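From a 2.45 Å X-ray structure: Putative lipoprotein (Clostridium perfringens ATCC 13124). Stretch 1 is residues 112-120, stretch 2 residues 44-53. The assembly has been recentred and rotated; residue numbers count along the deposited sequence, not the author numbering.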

# COMPACT_ATOMS: atom_id res chain seq x y z
N ASN A 112 9.55 11.33 3.49
CA ASN A 112 9.66 10.48 4.68
C ASN A 112 8.32 10.27 5.39
O ASN A 112 8.05 9.18 5.91
CB ASN A 112 10.66 11.08 5.68
CG ASN A 112 12.09 11.06 5.15
OD1 ASN A 112 12.54 10.06 4.58
ND2 ASN A 112 12.80 12.17 5.31
N SER A 113 7.48 11.30 5.40
CA SER A 113 6.18 11.23 6.05
C SER A 113 5.29 10.10 5.52
O SER A 113 4.52 9.51 6.28
CB SER A 113 5.44 12.56 5.89
OG SER A 113 5.96 13.50 6.78
N PHE A 114 5.41 9.81 4.23
CA PHE A 114 4.55 8.82 3.58
C PHE A 114 5.19 7.43 3.45
O PHE A 114 4.65 6.58 2.76
CB PHE A 114 4.12 9.32 2.19
CG PHE A 114 3.76 10.79 2.16
CD1 PHE A 114 3.08 11.39 3.22
CD2 PHE A 114 4.12 11.58 1.07
CE1 PHE A 114 2.77 12.76 3.18
CE2 PHE A 114 3.81 12.94 1.03
CZ PHE A 114 3.13 13.53 2.09
N LYS A 115 6.32 7.18 4.10
CA LYS A 115 6.88 5.82 4.10
C LYS A 115 5.93 4.89 4.89
O LYS A 115 5.51 5.23 5.99
CB LYS A 115 8.27 5.77 4.73
CG LYS A 115 9.34 6.60 4.02
CD LYS A 115 9.80 5.95 2.72
CE LYS A 115 11.16 6.50 2.30
NZ LYS A 115 12.32 5.85 2.99
N LEU A 116 5.62 3.72 4.34
CA LEU A 116 4.57 2.88 4.91
C LEU A 116 5.00 1.98 6.07
O LEU A 116 4.21 1.79 7.01
CB LEU A 116 3.93 2.03 3.82
CG LEU A 116 3.07 2.87 2.88
CD1 LEU A 116 2.27 1.98 1.91
CD2 LEU A 116 2.15 3.81 3.67
N GLU A 117 6.20 1.40 6.03
CA GLU A 117 6.66 0.59 7.16
C GLU A 117 6.73 1.40 8.49
O GLU A 117 6.24 0.92 9.53
CB GLU A 117 8.01 -0.08 6.87
CG GLU A 117 8.49 -0.99 8.03
CD GLU A 117 9.89 -1.60 7.85
OE1 GLU A 117 10.51 -1.43 6.77
OE2 GLU A 117 10.36 -2.26 8.80
N PRO A 118 7.31 2.62 8.48
CA PRO A 118 7.29 3.33 9.77
C PRO A 118 5.90 3.87 10.12
O PRO A 118 5.60 4.05 11.30
CB PRO A 118 8.29 4.48 9.57
CG PRO A 118 8.33 4.69 8.10
CD PRO A 118 8.14 3.33 7.48
N PHE A 119 5.07 4.10 9.11
CA PHE A 119 3.67 4.45 9.34
C PHE A 119 2.92 3.33 10.09
O PHE A 119 2.15 3.60 11.02
CB PHE A 119 2.95 4.74 8.02
CG PHE A 119 1.48 4.99 8.19
CD1 PHE A 119 1.02 6.24 8.61
CD2 PHE A 119 0.55 3.97 7.98
CE1 PHE A 119 -0.33 6.48 8.81
CE2 PHE A 119 -0.80 4.19 8.17
CZ PHE A 119 -1.24 5.45 8.59
N CYS A 120 3.11 2.08 9.66
CA CYS A 120 2.40 0.98 10.28
C CYS A 120 2.82 0.78 11.73
O CYS A 120 1.98 0.51 12.59
CB CYS A 120 2.61 -0.31 9.47
SG CYS A 120 1.76 -0.29 7.86
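Stretch 2, residues 44-53: RIIDDLLKSL

Helices often pack by setting the protruding side chains of one segment into the gaps of another, and the segment that supplies the bumps need not itself be a regular helix. Residues 44-53 of this putative lipoprotein illustrate the point. Most of the stretch is helical, held by i to i+4 bonds such as Leu49 N to Ile45 O (2.9 Å). Its partner is less regular: a short 3-10 segment, Asn112 to Phe114, passes through Lys115 at the N-cap position into a helix that begins at Leu116 and runs on beyond Cys120. The two helices are nearly antiparallel, their N-to-C directions 171° apart, but their axes come no closer than 12.5 Å. The backbones draw together instead at the 3-10 segment, where the CA atoms of Phe114 and Leu49 lie 5.5 Å apart.

Phe114 is the principal bump of stretch 1. Its CA-to-CB bond points toward the opposing helix, and its ring settles into a hollow bordered by Ile45, Asp48, Leu49 and Ser52, residues that recur at intervals of three and four (Ile45 to Asp48 and Leu49, these to Ser52) and so share one side of the helix. Asp48 CB lies over one face of the ring, 3.7 Å from its centroid, in a CH-pi contact; the nearest ring atom, Phe114 CE1, is 3.4 Å from Asp48 CB. The methylene of Asp48 meets the ring, while its carboxylate is held by Arg44, with Arg44 NE 2.6 Å from Asp48 OD2 in a salt bridge. Further along the helix, Ser52 OG approaches Phe114 CD2 at 3.8 Å while donating a hydrogen bond to Leu49 O (2.7 Å).

Ile45 is the answering bump. Its side chain fills the space between Phe114, Leu116 and Phe119: Ile45 CD1 reaches Phe114 CA at 3.7 Å, Ile45 CG1 meets Leu116 CD2 at 3.9 Å, and Ile45 CG2 touches Phe119 CZ at 3.6 Å. Ile45 CG1 also sits almost squarely over the face of the Phe119 ring, 4.0 Å from its centroid and 10° off the normal. Leu49 extends the apolar seam: Leu49 CD2 lies 3.6 Å from Leu116 CD1, and Leu49 CD1 lies 4.2 Å from Phe114 CB. Leu49 CD1 also comes within 3.7 Å of the backbone atom Phe114 O.

The contact buries 418 Å² in all and contains no hydrogen bond between the stretches. What joins the two surfaces is fit: one aromatic ring lodged on a helix, and one branched aliphatic side chain lodged in return.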

# COMPACT_ATOMS: atom_id res chain seq x y z
N ARG A 44 -5.33 9.95 5.71
CA ARG A 44 -4.91 10.73 4.54
C ARG A 44 -3.59 10.24 3.95
O ARG A 44 -3.16 10.72 2.90
CB ARG A 44 -4.79 12.22 4.88
CG ARG A 44 -3.82 12.56 6.01
CD ARG A 44 -3.58 14.07 6.09
NE ARG A 44 -2.83 14.54 4.93
CZ ARG A 44 -2.81 15.80 4.50
NH1 ARG A 44 -3.52 16.74 5.12
NH2 ARG A 44 -2.08 16.12 3.43
N ILE A 45 -2.97 9.27 4.64
CA ILE A 45 -1.70 8.68 4.24
C ILE A 45 -1.76 8.15 2.81
O ILE A 45 -0.79 8.27 2.08
CB ILE A 45 -1.26 7.51 5.20
CG1 ILE A 45 0.11 6.95 4.79
CG2 ILE A 45 -2.32 6.40 5.27
CD1 ILE A 45 1.26 7.92 5.00
N ILE A 46 -2.89 7.57 2.42
CA ILE A 46 -2.96 6.93 1.10
C ILE A 46 -2.98 7.98 0.01
O ILE A 46 -2.22 7.90 -0.95
CB ILE A 46 -4.20 6.03 0.96
CG1 ILE A 46 -4.18 4.93 2.04
CG2 ILE A 46 -4.26 5.39 -0.43
CD1 ILE A 46 -2.79 4.32 2.27
N ASP A 47 -3.85 8.96 0.16
CA ASP A 47 -3.89 10.05 -0.79
C ASP A 47 -2.53 10.78 -0.95
O ASP A 47 -2.12 11.11 -2.07
CB ASP A 47 -4.94 11.04 -0.35
CG ASP A 47 -5.32 11.96 -1.46
OD1 ASP A 47 -5.58 11.45 -2.58
OD2 ASP A 47 -5.34 13.19 -1.21
N ASP A 48 -1.86 11.01 0.17
CA ASP A 48 -0.60 11.74 0.19
C ASP A 48 0.47 10.90 -0.49
O ASP A 48 1.32 11.42 -1.23
CB ASP A 48 -0.19 12.09 1.63
CG ASP A 48 -1.09 13.16 2.27
OD1 ASP A 48 -1.82 13.87 1.53
OD2 ASP A 48 -1.04 13.32 3.51
N LEU A 49 0.40 9.59 -0.25
CA LEU A 49 1.34 8.66 -0.84
C LEU A 49 1.17 8.61 -2.36
O LEU A 49 2.14 8.76 -3.09
CB LEU A 49 1.16 7.27 -0.24
CG LEU A 49 2.00 6.15 -0.87
CD1 LEU A 49 3.48 6.47 -0.77
CD2 LEU A 49 1.71 4.82 -0.20
N LEU A 50 -0.07 8.42 -2.81
CA LEU A 50 -0.37 8.25 -4.22
C LEU A 50 -0.01 9.51 -5.01
O LEU A 50 0.48 9.44 -6.14
CB LEU A 50 -1.85 7.89 -4.44
CG LEU A 50 -2.37 6.56 -3.86
CD1 LEU A 50 -3.79 6.28 -4.33
CD2 LEU A 50 -1.45 5.37 -4.17
N LYS A 51 -0.26 10.67 -4.41
CA LYS A 51 0.02 11.94 -5.08
C LYS A 51 1.53 12.17 -5.19
O LYS A 51 1.99 12.92 -6.05
CB LYS A 51 -0.65 13.10 -4.34
CG LYS A 51 -2.16 13.20 -4.55
CD LYS A 51 -2.79 14.18 -3.54
CE LYS A 51 -4.04 14.87 -4.09
NZ LYS A 51 -5.20 13.95 -4.31
N SER A 52 2.29 11.52 -4.31
CA SER A 52 3.73 11.72 -4.26
C SER A 52 4.47 10.75 -5.20
O SER A 52 5.66 10.95 -5.50
CB SER A 52 4.24 11.58 -2.83
OG SER A 52 4.34 10.21 -2.45
N LEU A 53 3.78 9.71 -5.66
CA LEU A 53 4.42 8.71 -6.53
C LEU A 53 4.83 9.27 -7.89
O LEU A 53 4.01 9.85 -8.62
CB LEU A 53 3.50 7.50 -6.76
CG LEU A 53 3.13 6.68 -5.53
CD1 LEU A 53 2.28 5.49 -5.94
CD2 LEU A 53 4.37 6.26 -4.78